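Side-chain contacts in uncharacterized protein (Singapore grouper iridovirus, PDB 3RJ2), which binds histone H3 and is encoded by the Singapore grouper iridovirus, a fish virus: residues Cys9-Ala14 against Ala93-His98; Lys17-Leu22 against Trp34-Pro39; Arg56-Phe61 against Gly66-His71; Ala99-Ser104 against Ala129-Thr134. All coordinates share one frame; numbering follows the deposited sequence.

Contact 1: residues Cys9-Ala14 against Ala93-His98; sequences CEFVNA and AYARIH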
# COMPACT_ATOMS: atom_id res chain seq x y z
N CYS A 9 -0.89 9.19 1.82
CA CYS A 9 0.18 8.73 2.70
C CYS A 9 1.19 9.82 2.99
O CYS A 9 1.82 10.36 2.07
CB CYS A 9 0.92 7.54 2.08
SG CYS A 9 -0.12 6.19 1.50
N GLU A 10 1.33 10.15 4.28
CA GLU A 10 2.41 10.99 4.79
C GLU A 10 3.50 10.12 5.43
O GLU A 10 3.31 9.56 6.50
CB GLU A 10 1.92 12.01 5.82
CG GLU A 10 1.04 13.10 5.26
CD GLU A 10 0.65 14.17 6.31
OE1 GLU A 10 0.70 13.89 7.53
OE2 GLU A 10 0.29 15.30 5.89
N PHE A 11 4.63 10.01 4.74
CA PHE A 11 5.81 9.35 5.25
C PHE A 11 6.64 10.38 5.96
O PHE A 11 6.92 11.44 5.41
CB PHE A 11 6.60 8.71 4.11
CG PHE A 11 5.97 7.46 3.59
CD1 PHE A 11 5.17 7.49 2.46
CD2 PHE A 11 6.17 6.25 4.24
CE1 PHE A 11 4.58 6.34 1.98
CE2 PHE A 11 5.59 5.09 3.75
CZ PHE A 11 4.79 5.13 2.63
N VAL A 12 6.98 10.08 7.21
CA VAL A 12 7.69 11.02 8.09
C VAL A 12 9.08 10.47 8.36
O VAL A 12 9.21 9.31 8.72
CB VAL A 12 6.93 11.21 9.44
CG1 VAL A 12 7.51 12.37 10.25
CG2 VAL A 12 5.45 11.42 9.20
N ASN A 13 10.12 11.29 8.16
CA ASN A 13 11.49 10.86 8.50
C ASN A 13 11.81 11.06 9.98
O ASN A 13 10.92 11.43 10.75
CB ASN A 13 12.54 11.47 7.55
CG ASN A 13 12.77 12.97 7.78
OD1 ASN A 13 12.25 13.57 8.73
ND2 ASN A 13 13.56 13.58 6.90
N ALA A 14 13.06 10.83 10.39
CA ALA A 14 13.45 10.87 11.80
C ALA A 14 13.31 12.26 12.45
O ALA A 14 13.12 12.37 13.66
CB ALA A 14 14.88 10.36 11.97
N ALA A 93 12.96 -0.47 3.43
CA ALA A 93 13.43 0.26 2.26
C ALA A 93 12.33 0.44 1.20
O ALA A 93 12.50 1.21 0.24
CB ALA A 93 14.63 -0.45 1.65
N TYR A 94 11.21 -0.27 1.39
CA TYR A 94 10.06 -0.26 0.47
C TYR A 94 8.77 -0.42 1.22
O TYR A 94 8.71 -1.14 2.22
CB TYR A 94 10.08 -1.46 -0.50
CG TYR A 94 11.27 -1.59 -1.40
CD1 TYR A 94 11.23 -1.09 -2.69
CD2 TYR A 94 12.40 -2.26 -0.98
CE1 TYR A 94 12.32 -1.23 -3.55
CE2 TYR A 94 13.49 -2.41 -1.81
CZ TYR A 94 13.45 -1.89 -3.09
OH TYR A 94 14.55 -2.05 -3.90
N ALA A 95 7.72 0.22 0.69
CA ALA A 95 6.37 0.00 1.18
C ALA A 95 5.51 -0.47 0.02
O ALA A 95 5.76 -0.14 -1.14
CB ALA A 95 5.80 1.28 1.79
N ARG A 96 4.50 -1.27 0.33
CA ARG A 96 3.52 -1.69 -0.63
C ARG A 96 2.16 -1.62 0.05
O ARG A 96 2.03 -1.93 1.25
CB ARG A 96 3.84 -3.10 -1.15
CG ARG A 96 2.80 -3.72 -2.10
CD ARG A 96 3.36 -4.92 -2.83
NE ARG A 96 4.43 -4.54 -3.76
CZ ARG A 96 5.39 -5.35 -4.20
NH1 ARG A 96 5.46 -6.62 -3.78
NH2 ARG A 96 6.29 -4.89 -5.05
N ILE A 97 1.16 -1.17 -0.70
CA ILE A 97 -0.22 -1.26 -0.25
C ILE A 97 -0.97 -2.16 -1.22
O ILE A 97 -0.90 -1.96 -2.43
CB ILE A 97 -0.88 0.16 -0.17
CG1 ILE A 97 -0.15 1.01 0.88
CG2 ILE A 97 -2.36 0.06 0.10
CD1 ILE A 97 -0.61 2.47 1.00
N HIS A 98 -1.63 -3.20 -0.69
CA HIS A 98 -2.64 -3.93 -1.46
C HIS A 98 -3.97 -3.34 -1.02
O HIS A 98 -4.41 -3.58 0.11
CB HIS A 98 -2.62 -5.44 -1.16
CG HIS A 98 -1.41 -6.17 -1.68
ND1 HIS A 98 -0.16 -6.04 -1.11
CD2 HIS A 98 -1.27 -7.04 -2.70
CE1 HIS A 98 0.70 -6.79 -1.78
NE2 HIS A 98 0.05 -7.42 -2.74

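Contact 2: residues Lys17-Leu22 against Trp34-Pro39; sequences KKTTIL and WTYKFP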
# COMPACT_ATOMS: atom_id res chain seq x y z
N LYS A 17 10.14 15.70 9.03
CA LYS A 17 9.81 16.23 7.72
C LYS A 17 8.90 15.21 7.04
O LYS A 17 9.19 14.01 7.06
CB LYS A 17 11.07 16.46 6.89
CG LYS A 17 10.83 17.15 5.57
CD LYS A 17 11.92 16.80 4.56
CE LYS A 17 11.77 15.36 4.10
NZ LYS A 17 12.86 14.89 3.20
N LYS A 18 7.79 15.68 6.48
CA LYS A 18 6.80 14.78 5.87
C LYS A 18 6.86 14.78 4.36
O LYS A 18 7.03 15.81 3.72
CB LYS A 18 5.38 15.10 6.36
CG LYS A 18 5.23 14.96 7.87
CD LYS A 18 3.81 15.22 8.37
CE LYS A 18 3.54 16.70 8.56
NZ LYS A 18 2.37 16.92 9.46
N THR A 19 6.74 13.59 3.78
CA THR A 19 6.65 13.43 2.34
C THR A 19 5.25 12.87 2.07
O THR A 19 4.89 11.79 2.53
CB THR A 19 7.75 12.48 1.81
OG1 THR A 19 9.04 13.05 2.09
CG2 THR A 19 7.62 12.22 0.30
N THR A 20 4.45 13.66 1.36
CA THR A 20 3.09 13.26 1.06
C THR A 20 3.03 12.59 -0.31
O THR A 20 3.62 13.08 -1.28
CB THR A 20 2.12 14.44 1.15
OG1 THR A 20 2.27 15.07 2.43
CG2 THR A 20 0.67 13.97 0.97
N ILE A 21 2.34 11.46 -0.36
CA ILE A 21 2.09 10.77 -1.61
C ILE A 21 0.61 10.48 -1.70
O ILE A 21 0.01 9.99 -0.75
CB ILE A 21 2.92 9.48 -1.71
CG1 ILE A 21 4.41 9.83 -1.74
CG2 ILE A 21 2.52 8.67 -2.94
CD1 ILE A 21 5.31 8.69 -1.58
N LEU A 22 0.00 10.82 -2.83
CA LEU A 22 -1.41 10.56 -3.04
C LEU A 22 -1.50 9.40 -4.02
O LEU A 22 -1.19 9.56 -5.20
CB LEU A 22 -2.11 11.80 -3.60
CG LEU A 22 -3.53 12.16 -3.16
CD1 LEU A 22 -4.14 13.20 -4.11
CD2 LEU A 22 -4.44 10.96 -3.07
N TRP A 34 0.26 -0.85 -4.84
CA TRP A 34 1.17 0.27 -4.91
C TRP A 34 2.48 -0.09 -4.23
O TRP A 34 2.49 -0.63 -3.13
CB TRP A 34 0.51 1.47 -4.23
CG TRP A 34 1.34 2.70 -4.09
CD1 TRP A 34 1.56 3.65 -5.05
CD2 TRP A 34 2.02 3.14 -2.91
NE1 TRP A 34 2.36 4.65 -4.54
CE2 TRP A 34 2.65 4.37 -3.23
CE3 TRP A 34 2.19 2.60 -1.62
CZ2 TRP A 34 3.42 5.09 -2.28
CZ3 TRP A 34 2.96 3.33 -0.68
CH2 TRP A 34 3.55 4.55 -1.02
N THR A 35 3.58 0.19 -4.93
CA THR A 35 4.94 -0.03 -4.44
C THR A 35 5.75 1.27 -4.40
O THR A 35 5.76 2.03 -5.35
CB THR A 35 5.69 -1.05 -5.33
OG1 THR A 35 4.93 -2.26 -5.41
CG2 THR A 35 7.07 -1.38 -4.74
N TYR A 36 6.44 1.50 -3.29
CA TYR A 36 7.22 2.73 -3.11
C TYR A 36 8.59 2.39 -2.56
O TYR A 36 8.70 1.84 -1.46
CB TYR A 36 6.48 3.68 -2.16
CG TYR A 36 7.17 4.98 -1.79
CD1 TYR A 36 7.90 5.72 -2.73
CD2 TYR A 36 7.05 5.50 -0.51
CE1 TYR A 36 8.50 6.94 -2.39
CE2 TYR A 36 7.65 6.70 -0.15
CZ TYR A 36 8.36 7.42 -1.09
OH TYR A 36 8.94 8.61 -0.72
N LYS A 37 9.62 2.70 -3.34
CA LYS A 37 11.00 2.58 -2.89
C LYS A 37 11.35 3.86 -2.14
O LYS A 37 11.20 4.94 -2.69
CB LYS A 37 11.94 2.42 -4.09
CG LYS A 37 13.37 2.06 -3.69
CD LYS A 37 14.30 2.03 -4.89
CE LYS A 37 15.75 1.96 -4.42
NZ LYS A 37 16.66 1.53 -5.54
N PHE A 38 11.78 3.73 -0.89
CA PHE A 38 12.13 4.90 -0.07
C PHE A 38 13.37 5.61 -0.62
O PHE A 38 14.38 4.97 -0.89
CB PHE A 38 12.39 4.49 1.38
CG PHE A 38 11.19 3.89 2.10
CD1 PHE A 38 9.92 3.90 1.52
CD2 PHE A 38 11.34 3.33 3.36
CE1 PHE A 38 8.82 3.35 2.20
CE2 PHE A 38 10.25 2.78 4.04
CZ PHE A 38 9.00 2.80 3.47
N PRO A 39 13.28 6.95 -0.80
CA PRO A 39 14.48 7.72 -1.14
C PRO A 39 15.30 8.05 0.12
O PRO A 39 16.45 8.50 0.01
CB PRO A 39 13.91 8.98 -1.77
CG PRO A 39 12.59 9.19 -1.08
CD PRO A 39 12.06 7.78 -0.83

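Contact 3: residues Arg56-Phe61 against Gly66-His71; sequences RHRVTF and GRYITH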
# COMPACT_ATOMS: atom_id res chain seq x y z
N ARG A 56 -10.62 -3.91 3.54
CA ARG A 56 -9.37 -4.19 4.21
C ARG A 56 -8.25 -3.90 3.23
O ARG A 56 -8.37 -4.25 2.07
CB ARG A 56 -9.33 -5.65 4.66
CG ARG A 56 -7.98 -6.13 5.15
CD ARG A 56 -8.17 -7.16 6.25
NE ARG A 56 -7.93 -8.50 5.76
CZ ARG A 56 -8.30 -9.61 6.40
NH1 ARG A 56 -8.96 -9.54 7.56
NH2 ARG A 56 -8.03 -10.79 5.87
N HIS A 57 -7.19 -3.27 3.71
CA HIS A 57 -5.98 -3.07 2.92
C HIS A 57 -4.78 -3.68 3.64
O HIS A 57 -4.77 -3.77 4.87
CB HIS A 57 -5.73 -1.58 2.67
CG HIS A 57 -6.97 -0.84 2.26
ND1 HIS A 57 -7.56 0.12 3.06
CD2 HIS A 57 -7.76 -0.97 1.18
CE1 HIS A 57 -8.65 0.57 2.47
NE2 HIS A 57 -8.80 -0.07 1.33
N ARG A 58 -3.78 -4.08 2.88
CA ARG A 58 -2.54 -4.55 3.45
C ARG A 58 -1.41 -3.55 3.16
O ARG A 58 -1.20 -3.13 2.02
CB ARG A 58 -2.21 -5.93 2.91
CG ARG A 58 -1.13 -6.64 3.62
CD ARG A 58 -0.91 -8.00 2.95
NE ARG A 58 0.50 -8.25 2.79
CZ ARG A 58 1.18 -9.26 3.31
NH1 ARG A 58 0.56 -10.20 4.02
NH2 ARG A 58 2.47 -9.34 3.08
N VAL A 59 -0.71 -3.17 4.23
CA VAL A 59 0.52 -2.38 4.14
C VAL A 59 1.68 -3.29 4.54
O VAL A 59 1.72 -3.81 5.66
CB VAL A 59 0.50 -1.15 5.08
CG1 VAL A 59 1.73 -0.30 4.85
CG2 VAL A 59 -0.76 -0.34 4.87
N THR A 60 2.63 -3.46 3.63
CA THR A 60 3.74 -4.38 3.82
C THR A 60 5.01 -3.56 3.66
O THR A 60 5.06 -2.60 2.86
CB THR A 60 3.70 -5.53 2.76
OG1 THR A 60 2.39 -6.09 2.72
CG2 THR A 60 4.70 -6.63 3.10
N PHE A 61 6.01 -3.90 4.47
CA PHE A 61 7.35 -3.35 4.34
C PHE A 61 8.34 -4.45 3.99
O PHE A 61 8.23 -5.60 4.47
CB PHE A 61 7.78 -2.67 5.64
CG PHE A 61 6.90 -1.52 6.03
CD1 PHE A 61 5.95 -1.67 7.04
CD2 PHE A 61 6.99 -0.30 5.37
CE1 PHE A 61 5.12 -0.60 7.40
CE2 PHE A 61 6.16 0.77 5.71
CZ PHE A 61 5.23 0.62 6.73
N GLY A 66 14.71 -6.39 -0.71
CA GLY A 66 13.36 -6.64 -1.20
C GLY A 66 12.61 -7.70 -0.45
O GLY A 66 11.53 -8.11 -0.87
N ARG A 67 13.16 -8.14 0.68
CA ARG A 67 12.57 -9.21 1.47
C ARG A 67 11.54 -8.71 2.49
O ARG A 67 11.71 -7.65 3.10
CB ARG A 67 13.67 -10.03 2.18
CG ARG A 67 14.57 -10.88 1.26
CD ARG A 67 15.37 -11.94 2.07
NE ARG A 67 16.73 -12.14 1.54
CZ ARG A 67 17.63 -12.98 2.06
NH1 ARG A 67 17.34 -13.73 3.13
NH2 ARG A 67 18.84 -13.09 1.51
N TYR A 68 10.50 -9.50 2.69
CA TYR A 68 9.45 -9.22 3.66
C TYR A 68 9.98 -8.95 5.07
O TYR A 68 10.79 -9.73 5.60
CB TYR A 68 8.48 -10.40 3.70
CG TYR A 68 7.41 -10.30 4.76
CD1 TYR A 68 7.56 -10.92 6.00
CD2 TYR A 68 6.23 -9.61 4.50
CE1 TYR A 68 6.57 -10.82 6.98
CE2 TYR A 68 5.24 -9.52 5.44
CZ TYR A 68 5.40 -10.12 6.67
OH TYR A 68 4.38 -10.02 7.59
N ILE A 69 9.52 -7.86 5.69
CA ILE A 69 9.81 -7.59 7.10
C ILE A 69 8.56 -7.82 7.93
O ILE A 69 8.58 -8.54 8.93
CB ILE A 69 10.24 -6.13 7.37
CG1 ILE A 69 11.47 -5.75 6.55
CG2 ILE A 69 10.48 -5.93 8.87
CD1 ILE A 69 11.70 -4.25 6.45
N THR A 70 7.47 -7.18 7.51
CA THR A 70 6.23 -7.20 8.28
C THR A 70 5.09 -6.55 7.48
O THR A 70 5.34 -5.83 6.51
CB THR A 70 6.42 -6.47 9.63
OG1 THR A 70 5.37 -6.85 10.53
CG2 THR A 70 6.44 -4.95 9.46
N HIS A 71 3.86 -6.83 7.90
CA HIS A 71 2.68 -6.19 7.32
C HIS A 71 1.66 -5.85 8.40
O HIS A 71 1.73 -6.38 9.52
CB HIS A 71 2.04 -7.09 6.25
CG HIS A 71 1.29 -8.27 6.81
ND1 HIS A 71 1.93 -9.41 7.23
CD2 HIS A 71 -0.03 -8.48 7.00
CE1 HIS A 71 1.02 -10.28 7.67
NE2 HIS A 71 -0.17 -9.73 7.55

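Contact 4: residues Ala99-Ser104 against Ala129-Thr134; sequences AAINVS and AEFART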
# COMPACT_ATOMS: atom_id res chain seq x y z
N ALA A 99 -4.61 -2.57 -1.91
CA ALA A 99 -5.91 -1.97 -1.65
C ALA A 99 -7.08 -2.93 -1.87
O ALA A 99 -7.12 -3.64 -2.87
CB ALA A 99 -6.08 -0.74 -2.52
N ALA A 100 -8.03 -2.92 -0.94
CA ALA A 100 -9.15 -3.86 -0.91
C ALA A 100 -8.65 -5.29 -1.09
O ALA A 100 -9.08 -5.99 -2.01
CB ALA A 100 -10.22 -3.51 -1.95
N ILE A 101 -7.74 -5.70 -0.21
CA ILE A 101 -7.25 -7.08 -0.20
C ILE A 101 -8.36 -8.03 0.26
O ILE A 101 -8.20 -9.25 0.18
CB ILE A 101 -5.98 -7.25 0.67
CG1 ILE A 101 -5.30 -8.59 0.36
CG2 ILE A 101 -6.32 -7.12 2.16
CD1 ILE A 101 -3.82 -8.62 0.57
N ASN A 102 -9.47 -7.46 0.75
CA ASN A 102 -10.67 -8.25 1.06
C ASN A 102 -11.30 -8.84 -0.19
O ASN A 102 -12.00 -9.84 -0.11
CB ASN A 102 -11.71 -7.48 1.90
CG ASN A 102 -12.18 -6.22 1.24
OD1 ASN A 102 -13.36 -6.10 0.87
ND2 ASN A 102 -11.28 -5.25 1.09
N VAL A 103 -11.03 -8.20 -1.33
CA VAL A 103 -11.46 -8.66 -2.65
C VAL A 103 -10.33 -9.43 -3.38
O VAL A 103 -10.50 -10.59 -3.72
CB VAL A 103 -11.96 -7.47 -3.50
CG1 VAL A 103 -12.19 -7.88 -4.96
CG2 VAL A 103 -13.25 -6.89 -2.90
N SER A 104 -9.18 -8.78 -3.58
CA SER A 104 -8.11 -9.33 -4.41
C SER A 104 -7.44 -10.60 -3.88
O SER A 104 -6.88 -11.37 -4.66
CB SER A 104 -7.04 -8.26 -4.70
OG SER A 104 -6.31 -7.91 -3.54
N ALA A 129 -0.39 -17.12 -8.25
CA ALA A 129 1.06 -17.19 -7.98
C ALA A 129 1.76 -15.83 -8.05
O ALA A 129 2.57 -15.51 -7.19
CB ALA A 129 1.74 -18.18 -8.92
N GLU A 130 1.44 -15.05 -9.07
CA GLU A 130 1.99 -13.70 -9.22
C GLU A 130 1.49 -12.79 -8.09
O GLU A 130 2.22 -11.94 -7.60
CB GLU A 130 1.60 -13.12 -10.58
CG GLU A 130 2.18 -13.88 -11.78
CD GLU A 130 1.60 -13.43 -13.12
OE1 GLU A 130 0.38 -13.12 -13.19
OE2 GLU A 130 2.36 -13.39 -14.12
N PHE A 131 0.25 -13.00 -7.67
CA PHE A 131 -0.32 -12.21 -6.60
C PHE A 131 0.37 -12.56 -5.30
O PHE A 131 0.82 -11.68 -4.59
CB PHE A 131 -1.83 -12.43 -6.47
CG PHE A 131 -2.48 -11.55 -5.45
CD1 PHE A 131 -2.98 -10.30 -5.80
CD2 PHE A 131 -2.58 -11.96 -4.13
CE1 PHE A 131 -3.58 -9.48 -4.85
CE2 PHE A 131 -3.17 -11.15 -3.17
CZ PHE A 131 -3.68 -9.91 -3.53
N ALA A 132 0.46 -13.86 -4.99
CA ALA A 132 1.12 -14.31 -3.77
C ALA A 132 2.56 -13.78 -3.63
O ALA A 132 2.99 -13.38 -2.54
CB ALA A 132 1.13 -15.81 -3.70
N ARG A 133 3.28 -13.76 -4.75
CA ARG A 133 4.63 -13.23 -4.78
C ARG A 133 4.68 -11.78 -4.23
O ARG A 133 5.59 -11.43 -3.46
CB ARG A 133 5.21 -13.29 -6.19
CG ARG A 133 6.69 -12.95 -6.22
CD ARG A 133 7.04 -12.11 -7.43
NE ARG A 133 8.12 -11.21 -7.06
CZ ARG A 133 8.01 -9.90 -6.88
NH1 ARG A 133 6.85 -9.27 -7.06
NH2 ARG A 133 9.09 -9.20 -6.53
N THR A 134 3.69 -10.96 -4.59
CA THR A 134 3.69 -9.55 -4.17
C THR A 134 3.46 -9.37 -2.66
O THR A 134 3.69 -8.30 -2.15
CB THR A 134 2.64 -8.69 -4.94
OG1 THR A 134 1.32 -9.02 -4.50
CG2 THR A 134 2.78 -8.86 -6.45

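Contact 1: residues Cys9-Ala14 against Ala93-His98
C9 and F11 of strand 6-12 meet I97 and A95 of strand 94-98 in a purely apolar, buried contact between two beta-sheets laid face to face. The first strand belongs to the four-stranded antiparallel sheet, the second to the six-stranded mixed sheet. Their backbones stay well apart, with the CA atoms of C9 and I97 10.4 Å from each other, so the gap is bridged by side chains alone. From one side comes the sulfur of C9, from the other the end of I97, and SG of C9 touches CD1 of I97 at 3.8 Å. The CG1-CD1 arm of I97 is stretched out (chi2 175°), which carries its methyl across to the sulfur. Two residues along, the ring of F11 does most of the reaching: its CZ comes within 4.1 Å of CB of A95, approaching obliquely, and the small alanine is met by a long aromatic ring. All four CB atoms point into the gap.

Neighbours fill in round this row. F11 also meets the rings of Y36 and Y42 and packs on W34, while C9 leans on L45 and A95 on F61. Just before A95, A93 and Y94 both face F62 of the adjacent strand 56-62, a classic beta bulge. Two sheets joined through inward-pointing apolar side chains, about 10 Å apart, are the signature of a beta-sandwich core.

Contact 2: residues Lys17-Leu22 against Trp34-Pro39
I21 lies with its terminal methyl on the ring of Y36, and this is the centre of a contact between the two sheets of the beta-sandwich. Strand 18-22 is an outermost strand of the antiparallel sheet, and strand 31-37 lies inside the mixed sheet; the short segments run nearly antiparallel, at 156°, with their axes 11.0 Å apart.

CD1 of I21 sits over one face of the Y36 ring, 3.5 Å from its centroid and 20° off the ring normal, a CH-pi contact. The methyl is displaced toward the phenolic end, so CD1 of I21 comes as near as 3.3 Å to CZ of Y36. The other branch of I21 turns to the tryptophan: CG2 of I21 meets CZ2 of W34 at 3.7 Å, at a slant to the indole. The isoleucine therefore spans two aromatic side chains, CD1 chiefly on the phenol and CG2 on the indole. Y36 and W34 also lean on each other, with CB of Y36 resting 3.2 Å above the indole plane, toward its rim. Both aromatic groups have CG trans to the backbone N (chi1 177° for Y36), which sends their rings out across the gap.

Polar ends find partners beyond the two segments: NE1 of W34 is hydrogen-bonded to OE1 of E117, and OH of Y36 to OH of Y42. Backbone bonds of T19 with F11 and of I21 with C9 tie strand 18-22 to the neighbouring strand 6-12. At the far end of the phenol, CG2 of T19 approaches OH of Y36 at 4.0 Å.

Contact 3: residues Arg56-Phe61 against Gly66-His71
T60 pairs with H71, and F61 with T70, in the beta hairpin formed by strands 56-62 and 68-75 at the margin of the six-stranded sheet. Backbone bonds come first. N of F61 is hydrogen-bonded to O of T70 (2.9 Å, 175° at the hydrogen), and the amide of I69 returns to the carbonyl O of F61. With I69 and T70 both facing F61, this is a classic beta bulge. A CA-H...O contact follows, CA of H71 lying 3.1 Å from O of V59.

Stacking and side-chain hydrogen bonds dominate the face that carries T60 and H71. The guanidinium of R58 lies flat on the imidazole of H71, planes 11° apart and centres 4.0 Å apart, with NH1 over the middle of the ring. NE of R58 is hydrogen-bonded to OG1 of T60 (2.9 Å), and NH2 of R58 adds a weak bond to the same oxygen; together they steady the flat group. On the histidine side, ND1 of H71 and OH of Y68 share a short hydrogen bond of 2.6 Å, which fixes the imidazole's rotation.

Apolar contacts complete the pair. T60 presses CG2 against the edge of the Y68 ring, 3.6 Å from its CD2. On the other face of the sheet, CG2 of T70 lies at the edge of the F61 ring, 4.1 Å from CD1 of F61.

Contact 4: residues Ala99-Ser104 against Ala129-Thr134
F131 of helix 128-136 reaches across to S104 on the one-turn helix 101-104, and its ring can be followed outward from the backbone. CB and CG lead away from the helix, with CG trans to the backbone N (chi1 -176°), which pushes the ring into the interface. At CE1 the serine begins: OG of S104 is 3.4 Å from CE1 of F131, and CB of S104 lies 3.7 Å from that same carbon. The tip, CZ of F131, is nearest to OG of S104, at 3.3 Å. The carbonyl O of S104 stands over one face of the ring, 3.7 Å above its plane and toward the rim. From the edge comes I101, whose CD1 is 4.3 Å from CZ of F131.

Behind the ring the helix holds itself: OG1 of T134 donates to O of F131 in the carbonyl plane, on a lone pair, and also bonds to NE2 of H98, whose ring meets F131 edge to face. V111 and P108 pack on F131 too. Between the segments themselves the serine's oxygens meet only ring carbons, so F131 joins these two helices by van der Waals contact and fit rather than by directed polar bonds.

Contacts 1 and 2 are both buried between the same two sheets: strands 6-12 and 18-22 are neighbours in one sheet, 94-98 and 31-37 in the other, and their centres lie about 5 Å apart. Their chemistry is apolar and aromatic. Contact 3 works within one sheet instead, pairing backbones at its margin and placing a polar stack on a partly exposed face; its strand 56-62 also pairs with strand 94-98 of contact 1. Contact 4 is buried but helical, with about 19 Å between its centre and that of contact 1, yet H98 and R96 bond to T134, joining the sheet to the C-terminal helix.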